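Local coordinates for antibiotic resistance protein (Deinococcus radiodurans, PDB 2VLI) that probably confers resistance to tunicamycin by acting as a phosphotransferase of the P-loop NTPase class that modifies the antibiotic, at residues S52-E57 and T89-R94; H23-R28 and E163-Q168; A113-V118 and V130-V135; I7-G12 and L64-L69; Q42-L47 and P59-L64. One frame throughout, in Å; residues are numbered along the deposited sequence.

Interaction 1 of 5, residues S52-E57 and T89-R94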
# COMPACT_ATOMS: atom_id res chain seq x y z
N SER A 52 5.18 -22.15 0.14
CA SER A 52 3.98 -21.91 -0.64
C SER A 52 3.75 -20.40 -0.75
O SER A 52 4.39 -19.59 -0.07
CB SER A 52 2.75 -22.62 -0.04
OG SER A 52 2.65 -22.34 1.34
N GLY A 53 2.87 -20.05 -1.65
CA GLY A 53 2.52 -18.65 -1.86
C GLY A 53 3.36 -18.02 -2.94
O GLY A 53 4.00 -18.70 -3.72
N ASP A 54 3.31 -16.69 -2.98
CA ASP A 54 3.98 -15.90 -3.99
C ASP A 54 5.49 -16.05 -3.80
O ASP A 54 6.01 -15.72 -2.76
CB ASP A 54 3.55 -14.45 -3.78
CG ASP A 54 4.00 -13.50 -4.88
OD1 ASP A 54 4.73 -13.88 -5.84
OD2 ASP A 54 3.57 -12.33 -4.76
N PRO A 55 6.19 -16.55 -4.83
CA PRO A 55 7.66 -16.61 -4.80
C PRO A 55 8.29 -15.27 -4.49
O PRO A 55 9.27 -15.23 -3.78
CB PRO A 55 8.01 -17.05 -6.23
CG PRO A 55 6.88 -17.86 -6.64
CD PRO A 55 5.67 -17.14 -6.07
N GLN A 56 7.70 -14.17 -4.97
CA GLN A 56 8.24 -12.84 -4.71
C GLN A 56 8.01 -12.35 -3.30
O GLN A 56 8.44 -11.26 -2.96
CB GLN A 56 7.71 -11.81 -5.70
CG GLN A 56 7.87 -12.22 -7.12
CD GLN A 56 7.73 -11.06 -8.08
OE1 GLN A 56 6.97 -10.10 -7.82
NE2 GLN A 56 8.48 -11.12 -9.20
N GLU A 57 7.39 -13.18 -2.48
CA GLU A 57 7.33 -12.95 -1.03
C GLU A 57 8.35 -13.75 -0.24
O GLU A 57 8.40 -13.66 0.99
CB GLU A 57 5.94 -13.31 -0.50
CG GLU A 57 4.79 -12.70 -1.31
CD GLU A 57 4.39 -11.30 -0.89
OE1 GLU A 57 5.02 -10.76 0.06
OE2 GLU A 57 3.45 -10.75 -1.53
N THR A 89 3.85 -1.29 -0.57
CA THR A 89 4.66 -0.14 -0.33
C THR A 89 5.93 -0.55 0.43
O THR A 89 7.02 -0.07 0.17
CB THR A 89 3.87 0.90 0.48
OG1 THR A 89 2.87 1.47 -0.36
CG2 THR A 89 4.81 1.94 1.05
N ALA A 90 5.79 -1.46 1.37
CA ALA A 90 6.94 -1.92 2.14
C ALA A 90 7.96 -2.70 1.25
O ALA A 90 9.16 -2.45 1.33
CB ALA A 90 6.47 -2.79 3.35
N ARG A 91 7.49 -3.61 0.41
CA ARG A 91 8.39 -4.32 -0.54
C ARG A 91 9.02 -3.31 -1.53
O ARG A 91 10.19 -3.40 -1.81
CB ARG A 91 7.71 -5.45 -1.32
CG ARG A 91 7.70 -6.85 -0.60
CD ARG A 91 7.25 -8.03 -1.51
NE ARG A 91 5.98 -7.68 -2.12
CZ ARG A 91 5.46 -8.11 -3.29
NH1 ARG A 91 6.06 -9.00 -4.08
NH2 ARG A 91 4.30 -7.60 -3.68
N HIS A 92 8.24 -2.34 -2.01
CA HIS A 92 8.78 -1.29 -2.89
C HIS A 92 9.93 -0.54 -2.22
O HIS A 92 10.96 -0.30 -2.82
CB HIS A 92 7.66 -0.32 -3.33
CG HIS A 92 8.14 0.78 -4.23
ND1 HIS A 92 8.47 0.57 -5.56
CD2 HIS A 92 8.38 2.09 -3.98
CE1 HIS A 92 8.88 1.71 -6.09
NE2 HIS A 92 8.83 2.65 -5.15
N ARG A 93 9.75 -0.16 -0.95
CA ARG A 93 10.79 0.60 -0.29
C ARG A 93 12.04 -0.23 -0.13
O ARG A 93 13.13 0.26 -0.27
CB ARG A 93 10.32 1.15 1.07
CG ARG A 93 11.43 1.90 1.83
CD ARG A 93 12.33 2.86 0.98
NE ARG A 93 11.71 4.13 0.58
CZ ARG A 93 11.86 5.29 1.22
NH1 ARG A 93 12.60 5.36 2.33
NH2 ARG A 93 11.27 6.40 0.74
N ARG A 94 11.84 -1.50 0.21
CA ARG A 94 12.92 -2.46 0.46
C ARG A 94 13.79 -2.59 -0.79
O ARG A 94 15.02 -2.52 -0.71
CB ARG A 94 12.33 -3.82 0.87
CG ARG A 94 11.97 -3.93 2.39
CD ARG A 94 11.99 -5.41 2.91
NE ARG A 94 10.77 -6.16 2.54
CZ ARG A 94 9.58 -6.02 3.12
NH1 ARG A 94 9.40 -5.17 4.14
NH2 ARG A 94 8.54 -6.74 2.68
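The guanidinium of Arg91 has the carboxylate of Glu57 over one face and the backbone of Gln56 at its edge. Glu57 OE2 sits above the centre of the group, 3.8 Å from Arg91 CZ, and the two planes are only 25° apart, so the pair is stacked. A bend in the Glu57 chain (chi2 -87°) folds the carboxylate over that face. At the edge, Arg91 NH1 gives a weak hydrogen bond to Gln56 O (3.5 Å, 153°), with Gln56 CB beside it in the same plane. Asp54 OD2 approaches obliquely, 4.2 Å from Arg91 NH1, while Asp54 OD1 closes an Asx turn by accepting from Gln56 N at 3.1 Å. Ile86 also touches Gln56 and Arg91. Because both acidic groups lie well out of the guanidinium plane, and the salt bridge from Arg91 NE to Glu57 OE1 is long at 3.9 Å, the attraction between the 52-57 loop and helix 89-101 is chiefly one of charge, with little directional bonding.

Interaction 2 of 5, residues H23-R28 and E163-Q168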
# COMPACT_ATOMS: atom_id res chain seq x y z
N HIS A 23 9.34 -5.54 -23.45
CA HIS A 23 9.62 -6.15 -24.77
C HIS A 23 9.79 -5.09 -25.88
O HIS A 23 10.78 -5.10 -26.61
CB HIS A 23 8.50 -7.13 -25.13
CG HIS A 23 8.62 -7.72 -26.51
ND1 HIS A 23 9.64 -8.57 -26.87
CD2 HIS A 23 7.82 -7.61 -27.60
CE1 HIS A 23 9.49 -8.94 -28.13
NE2 HIS A 23 8.39 -8.37 -28.60
N THR A 24 8.85 -4.15 -25.98
CA THR A 24 8.97 -3.05 -26.95
C THR A 24 10.24 -2.23 -26.80
O THR A 24 10.87 -1.86 -27.81
CB THR A 24 7.75 -2.10 -26.83
OG1 THR A 24 6.57 -2.90 -26.81
CG2 THR A 24 7.71 -1.09 -27.98
N LEU A 25 10.61 -1.91 -25.57
CA LEU A 25 11.79 -1.13 -25.32
C LEU A 25 12.98 -1.95 -25.72
O LEU A 25 13.94 -1.44 -26.29
CB LEU A 25 11.96 -0.78 -23.84
CG LEU A 25 11.26 0.47 -23.33
CD1 LEU A 25 11.15 0.40 -21.81
CD2 LEU A 25 11.99 1.75 -23.81
N HIS A 26 12.93 -3.22 -25.37
CA HIS A 26 14.00 -4.15 -25.70
C HIS A 26 14.24 -4.18 -27.21
O HIS A 26 15.38 -4.05 -27.65
CB HIS A 26 13.70 -5.54 -25.20
CG HIS A 26 14.75 -6.54 -25.58
ND1 HIS A 26 16.09 -6.31 -25.38
CD2 HIS A 26 14.66 -7.73 -26.22
CE1 HIS A 26 16.78 -7.34 -25.83
NE2 HIS A 26 15.93 -8.22 -26.35
N GLU A 27 13.16 -4.33 -27.98
CA GLU A 27 13.23 -4.42 -29.45
C GLU A 27 13.80 -3.16 -30.09
O GLU A 27 14.30 -3.22 -31.21
CB GLU A 27 11.88 -4.66 -30.07
CG GLU A 27 11.14 -5.93 -29.71
CD GLU A 27 9.67 -5.90 -30.24
OE1 GLU A 27 9.08 -4.79 -30.39
OE2 GLU A 27 9.11 -7.00 -30.54
N ARG A 28 13.74 -2.03 -29.38
CA ARG A 28 14.17 -0.74 -29.93
C ARG A 28 15.38 -0.11 -29.25
O ARG A 28 15.75 1.03 -29.56
CB ARG A 28 13.00 0.22 -29.92
CG ARG A 28 11.82 -0.34 -30.71
CD ARG A 28 10.64 0.60 -30.81
NE ARG A 28 11.04 1.88 -31.36
CZ ARG A 28 10.29 2.98 -31.33
NH1 ARG A 28 9.07 2.94 -30.81
NH2 ARG A 28 10.75 4.12 -31.84
N GLU A 163 8.08 4.97 -25.92
CA GLU A 163 8.67 6.20 -26.42
C GLU A 163 8.76 7.28 -25.32
O GLU A 163 9.76 7.97 -25.20
CB GLU A 163 7.84 6.71 -27.63
CG GLU A 163 8.22 5.95 -28.93
CD GLU A 163 7.20 6.05 -30.08
OE1 GLU A 163 6.13 6.69 -29.94
OE2 GLU A 163 7.49 5.44 -31.14
N GLN A 164 7.70 7.38 -24.53
CA GLN A 164 7.57 8.26 -23.38
C GLN A 164 8.63 7.94 -22.32
O GLN A 164 9.30 8.83 -21.81
CB GLN A 164 6.17 8.05 -22.79
CG GLN A 164 5.77 9.01 -21.68
CD GLN A 164 5.96 10.41 -22.09
OE1 GLN A 164 5.61 10.78 -23.22
NE2 GLN A 164 6.53 11.22 -21.21
N ILE A 165 8.82 6.65 -22.04
CA ILE A 165 9.82 6.21 -21.08
C ILE A 165 11.20 6.51 -21.59
O ILE A 165 12.03 7.09 -20.87
CB ILE A 165 9.67 4.73 -20.76
CG1 ILE A 165 8.37 4.51 -19.98
CG2 ILE A 165 10.91 4.23 -19.99
CD1 ILE A 165 7.98 3.10 -19.74
N ALA A 166 11.47 6.18 -22.85
CA ALA A 166 12.76 6.54 -23.42
C ALA A 166 13.04 8.05 -23.38
O ALA A 166 14.15 8.44 -23.07
CB ALA A 166 12.92 5.99 -24.84
N ALA A 167 12.07 8.89 -23.72
CA ALA A 167 12.24 10.36 -23.66
C ALA A 167 12.60 10.84 -22.26
O ALA A 167 13.47 11.68 -22.07
CB ALA A 167 10.95 11.11 -24.17
N GLN A 168 11.90 10.30 -21.26
CA GLN A 168 12.14 10.71 -19.88
C GLN A 168 13.57 10.38 -19.47
O GLN A 168 14.24 11.21 -18.87
CB GLN A 168 11.09 10.12 -18.94
CG GLN A 168 9.73 10.70 -19.23
CD GLN A 168 8.70 10.66 -18.09
OE1 GLN A 168 7.51 10.63 -18.35
NE2 GLN A 168 9.16 10.77 -16.84
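Leu25 on helix 20-28 packs with Ile165 and Ala166 on helix 158-169 in the buried part of this contact, while Arg28 and Glu163 form its polar, more open side. The two branches of Leu25 divide the work: CD1 reaches Ile165 CG2 at 4.2 Å, and CD2 reaches Ala166 CB at 4.5 Å. These touches are light, but all three side chains are buried, and Leu25 and Ile165 also rest on strand 7-11, through Ile10 and Ile8 respectively. The local helix axes pass 10.6 Å apart at a crossing angle of -63°.

On the other side Glu163 is partly exposed, although Arg28 itself is buried. Here Arg28 NH1 meets Glu163 OE2 at 3.0 Å in a nearly straight salt bridge (169°). The oxygen lies in the guanidinium plane and is approached on its anti side, though tilted out of the carboxylate plane, which is turned 86° from that of the guanidinium. The extended chain of Glu163 carries its carboxylate out to this edge. Arg28 has further partners: its NE bonds to Ala174 O, and NH1 also bonds to Gln159 OE1. The guanidinium is therefore fixed from several directions and ties the C-terminal tail to both helices. Two helices resting together on the hydrophobic surface of a central parallel sheet are typical of the three-layer alpha/beta architecture of P-loop NTPases.

Interaction 3 of 5, residues A113-V118 and V130-V135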
# COMPACT_ATOMS: atom_id res chain seq x y z
N ALA A 113 -2.37 2.64 -15.26
CA ALA A 113 -3.14 2.17 -16.38
C ALA A 113 -4.61 2.27 -16.08
O ALA A 113 -5.01 2.14 -14.93
CB ALA A 113 -2.75 0.73 -16.70
N PRO A 114 -5.44 2.49 -17.13
CA PRO A 114 -6.88 2.56 -16.97
C PRO A 114 -7.51 1.26 -16.46
O PRO A 114 -7.07 0.15 -16.84
CB PRO A 114 -7.37 2.86 -18.40
CG PRO A 114 -6.23 3.56 -19.02
CD PRO A 114 -5.04 2.80 -18.51
N LEU A 115 -8.50 1.39 -15.57
CA LEU A 115 -9.13 0.21 -14.97
C LEU A 115 -9.61 -0.83 -16.06
O LEU A 115 -9.42 -2.03 -15.91
CB LEU A 115 -10.28 0.61 -14.07
CG LEU A 115 -11.13 -0.46 -13.43
CD1 LEU A 115 -10.28 -1.44 -12.61
CD2 LEU A 115 -12.29 0.22 -12.63
N ASN A 116 -10.24 -0.36 -17.12
CA ASN A 116 -10.81 -1.25 -18.10
C ASN A 116 -9.71 -2.03 -18.83
O ASN A 116 -9.89 -3.22 -19.10
CB ASN A 116 -11.67 -0.43 -19.08
CG ASN A 116 -10.87 0.37 -20.08
OD1 ASN A 116 -10.74 -0.06 -21.24
ND2 ASN A 116 -10.33 1.51 -19.67
N VAL A 117 -8.56 -1.38 -19.07
CA VAL A 117 -7.41 -2.02 -19.71
C VAL A 117 -6.86 -3.14 -18.83
O VAL A 117 -6.55 -4.24 -19.33
CB VAL A 117 -6.35 -1.00 -20.10
CG1 VAL A 117 -4.96 -1.65 -20.42
CG2 VAL A 117 -6.88 -0.11 -21.25
N VAL A 118 -6.79 -2.89 -17.53
CA VAL A 118 -6.31 -3.91 -16.61
C VAL A 118 -7.32 -5.06 -16.50
O VAL A 118 -6.94 -6.23 -16.54
CB VAL A 118 -6.00 -3.35 -15.22
CG1 VAL A 118 -5.52 -4.47 -14.32
CG2 VAL A 118 -4.93 -2.24 -15.31
N VAL A 130 -11.50 -12.13 -10.79
CA VAL A 130 -11.12 -10.69 -10.81
C VAL A 130 -12.23 -9.77 -10.25
O VAL A 130 -13.21 -9.45 -10.93
CB VAL A 130 -10.70 -10.23 -12.25
CG1 VAL A 130 -9.17 -10.18 -12.40
CG2 VAL A 130 -11.28 -11.13 -13.32
N ASN A 131 -12.11 -9.39 -8.98
CA ASN A 131 -13.06 -8.47 -8.34
C ASN A 131 -12.70 -7.02 -8.70
O ASN A 131 -11.60 -6.61 -8.40
CB ASN A 131 -12.97 -8.69 -6.83
CG ASN A 131 -14.05 -7.99 -6.03
OD1 ASN A 131 -14.05 -6.76 -5.90
ND2 ASN A 131 -14.94 -8.79 -5.41
N VAL A 132 -13.59 -6.28 -9.38
CA VAL A 132 -13.31 -4.91 -9.85
C VAL A 132 -12.80 -4.02 -8.70
O VAL A 132 -11.84 -3.30 -8.86
CB VAL A 132 -14.54 -4.24 -10.53
CG1 VAL A 132 -14.26 -2.77 -10.95
CG2 VAL A 132 -14.98 -5.06 -11.74
N GLY A 133 -13.45 -4.12 -7.54
CA GLY A 133 -13.01 -3.39 -6.36
C GLY A 133 -11.59 -3.70 -5.97
O GLY A 133 -10.84 -2.82 -5.58
N THR A 134 -11.19 -4.96 -6.12
CA THR A 134 -9.84 -5.37 -5.70
C THR A 134 -8.81 -4.81 -6.68
O THR A 134 -7.71 -4.40 -6.27
CB THR A 134 -9.77 -6.92 -5.56
OG1 THR A 134 -10.64 -7.32 -4.49
CG2 THR A 134 -8.36 -7.42 -5.25
N VAL A 135 -9.15 -4.83 -7.97
CA VAL A 135 -8.32 -4.26 -9.02
C VAL A 135 -8.19 -2.73 -8.82
O VAL A 135 -7.09 -2.18 -8.84
CB VAL A 135 -8.89 -4.60 -10.43
CG1 VAL A 135 -8.13 -3.90 -11.54
CG2 VAL A 135 -8.95 -6.19 -10.63
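Leu115 lays its two methyl branches against two valines, Val132 and Val135, where the starts of helices 115-123 and 132-142 meet in a pair of successive helices projecting from the P-loop NTPase core. In the first shell, Leu115 CD1 presses on Val135 CG1 at 3.4 Å, tighter than a usual carbon-carbon contact, while Leu115 CD2 meets Val132 CG1 at 4.0 Å, the latter two side chains crossing at about a right angle. Val118, one turn further along its helix, adds CG1 to Val135 CG1 at 3.9 Å; these side chains slide past each other in opposite directions. Val135 thus offers the same methyl to both partners, a placement set by its chi1 of 174°, which puts CG1 opposite the backbone N.

Further out, Leu139 touches both Leu115 and Val118, and Leu119 and Leu122 touch Val135, continuing the apolar seam between the two helices. Pro114 and Asn131 occupy their N-cap positions. At the start of helix 132-142, Asn131 and Thr134 pack on Arg93 of the second subunit. At the first turn of helix 132-142, Asn131 OD1 accepts a weak capping hydrogen bond from Thr134 N at 3.4 Å and 137°.

Interaction 4 of 5, residues I7-G12 and L64-L69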
# COMPACT_ATOMS: atom_id res chain seq x y z
N ILE A 7 19.71 1.55 -16.27
CA ILE A 7 18.75 0.53 -15.82
C ILE A 7 17.33 1.10 -15.86
O ILE A 7 17.06 2.12 -15.20
CB ILE A 7 19.12 0.01 -14.41
CG1 ILE A 7 20.53 -0.63 -14.45
CG2 ILE A 7 18.10 -1.04 -13.91
CD1 ILE A 7 21.06 -1.08 -13.10
N ILE A 8 16.45 0.50 -16.65
CA ILE A 8 15.06 0.99 -16.79
C ILE A 8 14.15 0.02 -16.05
O ILE A 8 14.00 -1.09 -16.46
CB ILE A 8 14.65 1.12 -18.25
CG1 ILE A 8 15.67 1.96 -19.02
CG2 ILE A 8 13.31 1.73 -18.40
CD1 ILE A 8 15.55 1.82 -20.53
N TRP A 9 13.57 0.47 -14.94
CA TRP A 9 12.89 -0.36 -13.98
C TRP A 9 11.42 0.03 -14.08
O TRP A 9 11.07 1.17 -13.82
CB TRP A 9 13.46 -0.05 -12.62
CG TRP A 9 12.78 -0.69 -11.45
CD1 TRP A 9 11.59 -0.33 -10.90
CD2 TRP A 9 13.32 -1.72 -10.60
NE1 TRP A 9 11.33 -1.08 -9.79
CE2 TRP A 9 12.38 -1.94 -9.57
CE3 TRP A 9 14.50 -2.47 -10.61
CZ2 TRP A 9 12.56 -2.90 -8.58
CZ3 TRP A 9 14.68 -3.43 -9.59
CH2 TRP A 9 13.72 -3.64 -8.60
N ILE A 10 10.59 -0.90 -14.51
CA ILE A 10 9.22 -0.60 -14.85
C ILE A 10 8.24 -1.45 -14.04
O ILE A 10 8.13 -2.66 -14.24
CB ILE A 10 8.96 -0.83 -16.36
CG1 ILE A 10 9.89 0.04 -17.18
CG2 ILE A 10 7.46 -0.55 -16.70
CD1 ILE A 10 10.02 -0.38 -18.66
N ASN A 11 7.52 -0.81 -13.12
CA ASN A 11 6.54 -1.46 -12.30
C ASN A 11 5.17 -1.23 -12.91
O ASN A 11 4.89 -0.16 -13.43
CB ASN A 11 6.57 -0.88 -10.90
CG ASN A 11 5.65 -1.63 -9.94
OD1 ASN A 11 5.39 -2.83 -10.10
ND2 ASN A 11 5.11 -0.91 -8.98
N GLY A 12 4.32 -2.21 -12.81
CA GLY A 12 3.04 -2.17 -13.52
C GLY A 12 2.04 -2.99 -12.78
O GLY A 12 2.43 -3.80 -11.93
N LEU A 64 18.58 -11.43 -3.05
CA LEU A 64 19.31 -12.23 -4.00
C LEU A 64 19.05 -11.77 -5.40
O LEU A 64 19.96 -11.79 -6.22
CB LEU A 64 19.04 -13.72 -3.85
CG LEU A 64 19.36 -14.42 -2.53
CD1 LEU A 64 19.35 -15.95 -2.65
CD2 LEU A 64 20.67 -13.82 -1.86
N MSE A 65 17.81 -11.39 -5.71
CA MSE A 65 17.55 -10.82 -7.01
C MSE A 65 18.34 -9.54 -7.27
O MSE A 65 18.81 -9.31 -8.38
CB MSE A 65 16.03 -10.68 -7.20
CG MSE A 65 15.58 -10.10 -8.52
SE MSE A 65 15.69 -8.13 -8.63
CE MSE A 65 14.44 -7.58 -7.18
N LEU A 66 18.52 -8.70 -6.24
CA LEU A 66 19.25 -7.45 -6.38
C LEU A 66 20.77 -7.67 -6.49
O LEU A 66 21.46 -6.96 -7.20
CB LEU A 66 18.94 -6.51 -5.21
CG LEU A 66 17.55 -5.82 -5.12
CD1 LEU A 66 17.44 -4.97 -3.83
CD2 LEU A 66 17.22 -5.04 -6.38
N ASP A 67 21.28 -8.66 -5.77
CA ASP A 67 22.66 -9.11 -6.02
C ASP A 67 22.87 -9.55 -7.47
O ASP A 67 23.85 -9.17 -8.10
CB ASP A 67 22.98 -10.27 -5.11
CG ASP A 67 23.06 -9.87 -3.67
OD1 ASP A 67 23.14 -8.65 -3.36
OD2 ASP A 67 23.03 -10.80 -2.85
N ALA A 68 21.99 -10.41 -7.98
CA ALA A 68 22.04 -10.78 -9.39
C ALA A 68 21.99 -9.58 -10.35
O ALA A 68 22.68 -9.55 -11.36
CB ALA A 68 20.92 -11.74 -9.72
N LEU A 69 21.10 -8.63 -10.07
CA LEU A 69 20.94 -7.41 -10.84
C LEU A 69 22.21 -6.58 -10.87
O LEU A 69 22.62 -6.09 -11.92
CB LEU A 69 19.79 -6.56 -10.28
CG LEU A 69 19.38 -5.33 -11.10
CD1 LEU A 69 19.07 -5.74 -12.55
CD2 LEU A 69 18.19 -4.63 -10.43
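Trp9 and Leu69 are brought together by matching first torsions: in each, CG stands opposite the backbone N (chi1 173° and -172°), which carries the indole of the strand residue and the isobutyl group of the helix residue into the space between sheet and helix. The second torsion of Trp9 then sends the six-membered part of the indole foremost. Leu69 CD2 meets it at the edge, in the plane of the ring, 3.8 Å from Trp9 CZ3. Two further groups come in obliquely at the neighbouring corner: the CE methyl of selenomethionine Met65 and Leu66 CD2 lie 4.2 and 4.4 Å from Trp9 CH2. No hydrogen bond crosses the contact. The local axes of strand and helix run at 150°, nearly antiparallel, and 13.4 Å apart, a gap bridged by the indole from the strand side and Leu69, Met65 and Leu66 from the helix side. Met96 and Val84 also touch Trp9, while Leu99 backs Leu66 and Leu69. The backbone of strand 7-11 bonds to strands 80-84 and 107-112 on its two sides. A central parallel strand carrying an apolar helix layer and running on toward the phosphate-binding loop is the core arrangement of the P-loop NTPase fold.

Interaction 5 of 5, residues Q42-L47 and P59-L64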
# COMPACT_ATOMS: atom_id res chain seq x y z
N GLN A 42 11.45 -18.23 -8.98
CA GLN A 42 11.23 -19.65 -9.29
C GLN A 42 12.32 -20.58 -8.71
O GLN A 42 12.03 -21.71 -8.32
CB GLN A 42 11.10 -19.82 -10.78
CG GLN A 42 9.87 -19.06 -11.29
CD GLN A 42 8.55 -19.57 -10.66
OE1 GLN A 42 8.20 -20.74 -10.84
NE2 GLN A 42 7.83 -18.70 -9.94
N ALA A 43 13.54 -20.07 -8.67
CA ALA A 43 14.69 -20.77 -8.09
C ALA A 43 14.45 -20.91 -6.62
O ALA A 43 14.52 -22.02 -6.06
CB ALA A 43 15.97 -19.98 -8.35
N LEU A 44 14.09 -19.82 -5.97
CA LEU A 44 13.89 -19.90 -4.53
C LEU A 44 12.71 -20.80 -4.08
O LEU A 44 12.76 -21.47 -3.03
CB LEU A 44 13.76 -18.51 -3.97
CG LEU A 44 15.05 -17.69 -4.04
CD1 LEU A 44 14.66 -16.21 -3.92
CD2 LEU A 44 16.10 -18.09 -2.96
N ARG A 45 11.64 -20.81 -4.84
CA ARG A 45 10.54 -21.69 -4.51
C ARG A 45 10.99 -23.17 -4.56
O ARG A 45 10.66 -23.92 -3.67
CB ARG A 45 9.31 -21.41 -5.38
CG ARG A 45 9.23 -22.06 -6.74
CD ARG A 45 7.77 -22.06 -7.29
NE ARG A 45 7.46 -23.38 -7.82
CZ ARG A 45 7.88 -23.86 -8.98
NH1 ARG A 45 8.63 -23.10 -9.78
NH2 ARG A 45 7.56 -25.10 -9.36
N LYS A 46 11.77 -23.56 -5.56
CA LYS A 46 12.28 -24.94 -5.69
C LYS A 46 13.35 -25.38 -4.67
O LYS A 46 13.57 -26.56 -4.44
CB LYS A 46 12.82 -25.10 -7.09
CG LYS A 46 11.70 -24.99 -8.14
CD LYS A 46 12.27 -25.10 -9.53
CE LYS A 46 11.24 -24.67 -10.57
NZ LYS A 46 11.78 -24.64 -11.98
N LEU A 47 14.01 -24.41 -4.08
CA LEU A 47 15.13 -24.62 -3.15
C LEU A 47 14.72 -24.50 -1.69
O LEU A 47 15.56 -24.59 -0.81
CB LEU A 47 16.21 -23.56 -3.43
CG LEU A 47 17.05 -23.68 -4.69
CD1 LEU A 47 18.02 -22.51 -4.79
CD2 LEU A 47 17.83 -25.01 -4.74
N PRO A 59 11.53 -14.43 1.62
CA PRO A 59 12.45 -13.51 2.27
C PRO A 59 13.80 -13.25 1.62
O PRO A 59 14.40 -12.23 1.85
CB PRO A 59 12.66 -14.18 3.63
CG PRO A 59 11.39 -14.90 3.89
CD PRO A 59 11.01 -15.44 2.57
N MSE A 60 14.32 -14.19 0.84
CA MSE A 60 15.61 -14.05 0.13
C MSE A 60 15.45 -13.45 -1.28
O MSE A 60 16.45 -13.09 -1.90
CB MSE A 60 16.29 -15.43 -0.01
CG MSE A 60 16.53 -16.15 1.31
SE MSE A 60 17.55 -14.98 2.51
CE MSE A 60 19.11 -15.17 1.56
N TRP A 61 14.23 -13.33 -1.78
CA TRP A 61 13.98 -12.82 -3.12
C TRP A 61 14.52 -11.42 -3.34
O TRP A 61 15.32 -11.19 -4.25
CB TRP A 61 12.50 -12.85 -3.47
CG TRP A 61 12.25 -12.35 -4.87
CD1 TRP A 61 12.50 -13.02 -6.02
CD2 TRP A 61 11.73 -11.08 -5.26
NE1 TRP A 61 12.16 -12.28 -7.09
CE2 TRP A 61 11.65 -11.08 -6.66
CE3 TRP A 61 11.24 -9.97 -4.56
CZ2 TRP A 61 11.18 -10.00 -7.38
CZ3 TRP A 61 10.77 -8.88 -5.29
CH2 TRP A 61 10.74 -8.91 -6.67
N ILE A 62 14.15 -10.47 -2.48
CA ILE A 62 14.70 -9.13 -2.64
C ILE A 62 16.25 -9.08 -2.63
O ILE A 62 16.86 -8.62 -3.58
CB ILE A 62 14.14 -8.10 -1.62
CG1 ILE A 62 12.68 -7.75 -1.97
CG2 ILE A 62 15.04 -6.85 -1.70
CD1 ILE A 62 11.95 -6.89 -0.95
N PRO A 63 16.90 -9.55 -1.57
CA PRO A 63 18.36 -9.45 -1.60
C PRO A 63 19.07 -10.27 -2.70
O PRO A 63 20.02 -9.80 -3.30
CB PRO A 63 18.77 -9.92 -0.18
CG PRO A 63 17.69 -10.81 0.23
CD PRO A 63 16.43 -10.19 -0.32
N LEU A 64 18.58 -11.43 -3.05
CA LEU A 64 19.31 -12.23 -4.00
C LEU A 64 19.05 -11.77 -5.40
O LEU A 64 19.96 -11.79 -6.22
CB LEU A 64 19.04 -13.72 -3.85
CG LEU A 64 19.36 -14.42 -2.53
CD1 LEU A 64 19.35 -15.95 -2.65
CD2 LEU A 64 20.67 -13.82 -1.86
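The joint between two consecutive helices, 38-46 and 61-75, linked by a loop, is closed by Leu44 packing on the first turn of the second helix. The nearest backbone positions are Leu44 and Trp61, whose CA atoms lie 7.2 Å apart. Leu44 serves this contact with both branches. Its CD1 presses on the main chain at the helix start, 3.5 Å from Trp61 CA and 3.9 Å from Met60 C, and comes 4.0 Å from Trp61 CB. Its CD2 faces the side chains that flank this point, at 4.0 Å from Met60 CB and 3.9 Å from Leu64 CD1. The Leu44 and Met60 side chains cross at about a right angle, and the far end of selenomethionine Met60, bent at two torsions, leads away from Leu44, so of its side chain CB makes the contact.

Trp61 directs its indole elsewhere: with chi1 at -179° the ring swings opposite its backbone N, leaving Leu44 CD1 near the ring plane at the edge. Elsewhere on the ring, NE1 bonds to Pro37 O, just before helix 38-46, giving the apolar seam a polar tie to the same unit. Around this joint, His58 of the loop touches Leu44, Gln56 packs on Trp61, and helix 89-101 lies against Ile62 through Arg94 and Leu95.

Interactions 2 and 4 are buried contacts; 1, 3 and 5 are partly buried. The buried pair leans on the same strand, 7-11, whose Ile8 and Ile10 meet Leu25 and Ile165 while Trp9 serves helix 61-75. Interaction 5 uses the N-terminal start of that helix and shares Leu64 with interaction 4's segment. Interactions 1 and 5 touch: Gln56 of the loop packs on Trp61, while Arg94 meets Ile62 directly. Interaction 3 stands apart, its centre about 29 Å from that of interaction 5, but like interaction 1 it borders the second subunit. Chemistry follows place: interactions 3, 4 and 5 are apolar across their segments, interaction 2 adds a straight salt bridge, and interaction 1 relies chiefly on charge.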